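PDB 4N3O: putative D-glycero-D-manno-heptose 7-phosphate kinase from Campylobacter jejuni subsp. jejuni, which phosphorylates D-glycero-alpha-D-manno-heptose 7-phosphate at C-1 with ATP, giving the 1,7-bisphosphate, in the pathway to GDP-heptose for the capsule. Local coordinates for residues M243-A246 / L247-D251; N275-L278 / E279-Y282. One frame throughout, in Å; residues are numbered along the deposited sequence.

Interaction 1: residues M243-A246 / L247-D251; sequences MKEA and LFRAD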
loop_
_atom_site.group_PDB
_atom_site.type_symbol
_atom_site.label_atom_id
_atom_site.label_comp_id
_atom_site.label_asym_id
_atom_site.label_seq_id
_atom_site.Cartn_x
_atom_site.Cartn_y
_atom_site.Cartn_z
HETATM N N MSE A 243 -16.923 8.593 -18.907
HETATM C CA MSE A 243 -15.996 8.237 -17.832
HETATM C C MSE A 243 -14.646 8.891 -18.031
HETATM O O MSE A 243 -14.002 9.232 -17.067
HETATM C CB MSE A 243 -15.823 6.732 -17.700
HETATM C CG MSE A 243 -15.328 6.317 -16.309
HETATM SE SE MSE A 243 -15.361 4.337 -16.238
HETATM C CE MSE A 243 -17.305 4.024 -16.289
ATOM N N LYS A 244 -14.189 9.059 -19.266
ATOM C CA LYS A 244 -12.922 9.764 -19.483
ATOM C C LYS A 244 -13.072 11.210 -19.042
ATOM O O LYS A 244 -12.239 11.738 -18.317
ATOM C CB LYS A 244 -12.505 9.808 -20.954
ATOM C CG LYS A 244 -12.109 8.505 -21.601
ATOM C CD LYS A 244 -11.456 8.805 -22.950
ATOM C CE LYS A 244 -11.430 7.604 -23.885
ATOM N NZ LYS A 244 -12.804 7.217 -24.336
ATOM N N GLU A 245 -14.146 11.844 -19.504
ATOM C CA GLU A 245 -14.400 13.239 -19.203
ATOM C C GLU A 245 -14.471 13.440 -17.694
ATOM O O GLU A 245 -13.871 14.370 -17.175
ATOM C CB GLU A 245 -15.686 13.699 -19.888
ATOM C CG GLU A 245 -15.834 15.210 -19.990
ATOM C CD GLU A 245 -17.116 15.635 -20.714
ATOM O OE1 GLU A 245 -18.145 14.924 -20.606
ATOM O OE2 GLU A 245 -17.100 16.697 -21.375
ATOM N N ALA A 246 -15.166 12.545 -16.990
ATOM C CA ALA A 246 -15.293 12.645 -15.529
ATOM C C ALA A 246 -13.919 12.502 -14.842
ATOM O O ALA A 246 -13.640 13.156 -13.834
ATOM C CB ALA A 246 -16.272 11.603 -14.999
ATOM N N LEU A 247 -13.081 11.636 -15.388
ATOM C CA LEU A 247 -11.739 11.425 -14.855
ATOM C C LEU A 247 -10.909 12.670 -15.096
ATOM O O LEU A 247 -10.311 13.210 -14.177
ATOM C CB LEU A 247 -11.091 10.191 -15.484
ATOM C CG LEU A 247 -11.491 8.847 -14.863
ATOM C CD1 LEU A 247 -10.943 7.694 -15.681
ATOM C CD2 LEU A 247 -10.967 8.746 -13.439
ATOM N N PHE A 248 -10.889 13.132 -16.337
ATOM C CA PHE A 248 -10.183 14.361 -16.668
ATOM C C PHE A 248 -10.685 15.532 -15.803
ATOM O O PHE A 248 -9.899 16.266 -15.214
ATOM C CB PHE A 248 -10.396 14.653 -18.142
ATOM C CG PHE A 248 -10.027 16.037 -18.545
ATOM C CD1 PHE A 248 -8.704 16.434 -18.544
ATOM C CD2 PHE A 248 -10.998 16.925 -18.967
ATOM C CE1 PHE A 248 -8.350 17.711 -18.932
ATOM C CE2 PHE A 248 -10.655 18.198 -19.357
ATOM C CZ PHE A 248 -9.327 18.594 -19.339
ATOM N N ARG A 249 -12.002 15.668 -15.705
ATOM C CA ARG A 249 -12.614 16.733 -14.928
ATOM C C ARG A 249 -12.491 16.564 -13.420
ATOM O O ARG A 249 -12.874 17.458 -12.686
ATOM C CB ARG A 249 -14.106 16.841 -15.267
ATOM C CG ARG A 249 -14.396 17.400 -16.645
ATOM C CD ARG A 249 -15.888 17.569 -16.902
ATOM N NE ARG A 249 -16.134 18.295 -18.153
ATOM C CZ ARG A 249 -17.339 18.531 -18.683
ATOM N NH1 ARG A 249 -18.445 18.091 -18.089
ATOM N NH2 ARG A 249 -17.441 19.205 -19.825
ATOM N N ALA A 250 -11.978 15.429 -12.949
ATOM C CA ALA A 250 -11.924 15.191 -11.511
ATOM C C ALA A 250 -13.344 15.343 -10.928
ATOM O O ALA A 250 -13.538 15.820 -9.810
ATOM C CB ALA A 250 -10.951 16.154 -10.846
ATOM N N ASP A 251 -14.334 14.925 -11.703
ATOM C CA ASP A 251 -15.719 15.047 -11.291
ATOM C C ASP A 251 -16.126 13.767 -10.571
ATOM O O ASP A 251 -16.704 12.838 -11.156
ATOM C CB ASP A 251 -16.597 15.315 -12.513
ATOM C CG ASP A 251 -18.039 15.408 -12.163
ATOM O OD1 ASP A 251 -18.361 15.278 -10.956
ATOM O OD2 ASP A 251 -18.848 15.607 -13.090
#
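Glu245 O receives the backbone N of Arg249 at 2.7 Å, four residues on, at the C-terminal end of the helix, while CB and CG of Arg249 also pack against that oxygen. This spacing brings the two side chains alongside each other, pointing the same way. Glu245 CG stands anti to the backbone N (chi1 -163°), and both chains run extended. Carboxylate and guanidinium end up stacked, their planes 29° apart, with Glu245 OE2 3.0 Å from Arg249 NH2. Because that oxygen lies over a face of the guanidinium, toward its rim, the salt bridge is one of charge alone, with no N-H directed at it.

Just beyond, helix 236-248 closes in a Schellman motif: Ala250, with positive phi (55°), turns the chain, its N bonds to Leu247 O at 3.0 Å, and Asp251 N reaches back to Ala246 O at 2.9 Å. Asp251 then serves as N-cap of helix 252-262, where its OD2 is hydrogen-bonded to Thr254 OG1. On the buried side, Leu247 lays CB and CG against Met243 O, each at 3.4 Å, and both residues pack on Leu36 of strand 31-40; Met243, a selenomethionine, also meets Leu255, Ile258 and Leu259.

Interaction 2: residues N275-L278 / E279-Y282; sequences NDEL and ERIY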
loop_
_atom_site.group_PDB
_atom_site.type_symbol
_atom_site.label_atom_id
_atom_site.label_comp_id
_atom_site.label_asym_id
_atom_site.label_seq_id
_atom_site.Cartn_x
_atom_site.Cartn_y
_atom_site.Cartn_z
ATOM N N ASN A 275 -25.041 -17.407 -6.224
ATOM C CA ASN A 275 -24.495 -18.096 -5.063
ATOM C C ASN A 275 -25.125 -17.535 -3.784
ATOM O O ASN A 275 -25.188 -16.320 -3.596
ATOM C CB ASN A 275 -22.975 -17.963 -5.029
ATOM C CG ASN A 275 -22.343 -18.794 -3.927
ATOM O OD1 ASN A 275 -23.020 -19.552 -3.236
ATOM N ND2 ASN A 275 -21.039 -18.666 -3.768
ATOM N N ASP A 276 -25.586 -18.425 -2.909
ATOM C CA ASP A 276 -26.248 -18.016 -1.666
ATOM C C ASP A 276 -25.298 -17.323 -0.681
ATOM O O ASP A 276 -25.690 -16.373 -0.017
ATOM C CB ASP A 276 -26.912 -19.220 -0.981
ATOM C CG ASP A 276 -27.898 -19.950 -1.893
ATOM O OD1 ASP A 276 -27.947 -19.634 -3.105
ATOM O OD2 ASP A 276 -28.616 -20.854 -1.400
ATOM N N GLU A 277 -24.053 -17.790 -0.607
ATOM C CA GLU A 277 -23.072 -17.227 0.329
ATOM C C GLU A 277 -22.504 -15.868 -0.134
ATOM O O GLU A 277 -22.225 -15.004 0.696
ATOM C CB GLU A 277 -21.953 -18.239 0.607
ATOM C CG GLU A 277 -21.129 -17.953 1.863
ATOM C CD GLU A 277 -21.906 -18.135 3.170
ATOM O OE1 GLU A 277 -23.153 -18.269 3.153
ATOM O OE2 GLU A 277 -21.263 -18.149 4.236
ATOM N N LEU A 278 -22.327 -15.688 -1.446
ATOM C CA LEU A 278 -21.882 -14.400 -1.986
ATOM C C LEU A 278 -23.011 -13.398 -1.831
ATOM O O LEU A 278 -22.789 -12.268 -1.405
ATOM C CB LEU A 278 -21.488 -14.494 -3.469
ATOM C CG LEU A 278 -20.153 -15.151 -3.849
ATOM C CD1 LEU A 278 -20.039 -15.270 -5.362
ATOM C CD2 LEU A 278 -18.970 -14.372 -3.302
ATOM N N GLU A 279 -24.225 -13.824 -2.175
ATOM C CA GLU A 279 -25.412 -12.976 -2.060
ATOM C C GLU A 279 -25.607 -12.518 -0.603
ATOM O O GLU A 279 -26.019 -11.376 -0.352
ATOM C CB GLU A 279 -26.646 -13.730 -2.571
ATOM C CG GLU A 279 -27.952 -12.937 -2.593
ATOM C CD GLU A 279 -29.126 -13.747 -3.156
ATOM O OE1 GLU A 279 -28.945 -14.943 -3.487
ATOM O OE2 GLU A 279 -30.241 -13.189 -3.270
ATOM N N ARG A 280 -25.283 -13.399 0.347
ATOM C CA ARG A 280 -25.414 -13.073 1.749
ATOM C C ARG A 280 -24.337 -12.040 2.116
ATOM O O ARG A 280 -24.600 -11.110 2.855
ATOM C CB ARG A 280 -25.258 -14.312 2.635
ATOM C CG ARG A 280 -26.052 -14.202 3.938
ATOM C CD ARG A 280 -25.641 -15.170 5.044
ATOM N NE ARG A 280 -24.596 -14.633 5.936
ATOM C CZ ARG A 280 -23.297 -14.937 5.895
ATOM N NH1 ARG A 280 -22.825 -15.799 5.016
ATOM N NH2 ARG A 280 -22.465 -14.387 6.764
ATOM N N ILE A 281 -23.126 -12.209 1.580
ATOM C CA ILE A 281 -22.023 -11.292 1.862
ATOM C C ILE A 281 -22.323 -9.915 1.286
ATOM O O ILE A 281 -22.114 -8.911 1.963
ATOM C CB ILE A 281 -20.671 -11.843 1.357
ATOM C CG1 ILE A 281 -20.275 -13.099 2.149
ATOM C CG2 ILE A 281 -19.565 -10.801 1.490
ATOM C CD1 ILE A 281 -20.020 -12.851 3.631
ATOM N N TYR A 282 -22.834 -9.870 0.054
ATOM C CA TYR A 282 -23.235 -8.611 -0.582
ATOM C C TYR A 282 -24.258 -7.902 0.312
ATOM O O TYR A 282 -24.098 -6.731 0.643
ATOM C CB TYR A 282 -23.845 -8.882 -1.954
ATOM C CG TYR A 282 -24.297 -7.636 -2.697
ATOM C CD1 TYR A 282 -23.404 -6.895 -3.481
ATOM C CD2 TYR A 282 -25.626 -7.210 -2.632
ATOM C CE1 TYR A 282 -23.822 -5.755 -4.161
ATOM C CE2 TYR A 282 -26.054 -6.074 -3.306
ATOM C CZ TYR A 282 -25.154 -5.351 -4.069
ATOM O OH TYR A 282 -25.594 -4.223 -4.732
#
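Glu279 N donates to Asn275 O at 3.0 Å, closing the first turn of helix 276-287, and Glu279 CB rests against the same carbonyl oxygen. Asn275 is the N-cap of this helix: its OD1 accepts a weak, long bond from Glu277 N at 3.3 Å, so the residue serves the helix start with its side chain and its backbone together. The carboxylates of Asp276 and Glu279 come near each other on this first turn, with OD1 of Asp276 and OE1 of Glu279 4.8 Å apart.

Arg280 follows, its N bonded to Asp276 O and its side chain turned to Glu277, three residues back. The arginine chain bends at chi3 (90°) and the glutamate at chi2 (68°), and these two kinks let the side chains run alongside each other and still bring their charged ends together. Glu277 OE2 forms a salt bridge with Arg280 NH1 at 2.9 Å, and OE1 of the same carboxylate is 3.1 Å from that nitrogen. The carboxylate approaches the edge of the guanidinium, close to its plane, although the two planes are turned 47° apart. Arg280 NH2 has a second acidic partner in Glu323.

Ile281 sets CG1 against Glu277 O at 3.1 Å, and its N is bonded to that oxygen. Tyr282 N bonds to Leu278 O at 2.8 Å. Both Ile281 and Tyr282 touch Met304 of strand 303-308, joining the helix to the four-stranded antiparallel sheet, while Leu278 packs on Ile209.

With Glu277 and Glu323 both on its guanidinium, Arg280 is probably held firmly in its charged form, whereas the mutual repulsion of the Asp276 and Glu279 carboxylates, on the first turn, is probably eased by the positive end of the helix dipole.

Interaction 1 precedes interaction 2 along the chain, and both belong to the C-terminal region of this GHMP kinase. Their centres are 33 Å apart and their nearest atoms about 16 Å, so they do not touch. Residues 243-251 finish helix 236-248 and lead into helix 252-262, packing on strand 31-40 of the large mixed sheet. The Met243 side chain lies about 9 Å from Gly20, probably a substrate-binding residue, whereas the far end of interaction 1, at Ala250 and Asp251, reaches the second subunit. After helix 267-273, residues 275-282 open helix 276-287 against strand 303-308 of the four-stranded antiparallel sheet, away from the probable ATP- and substrate-binding residues.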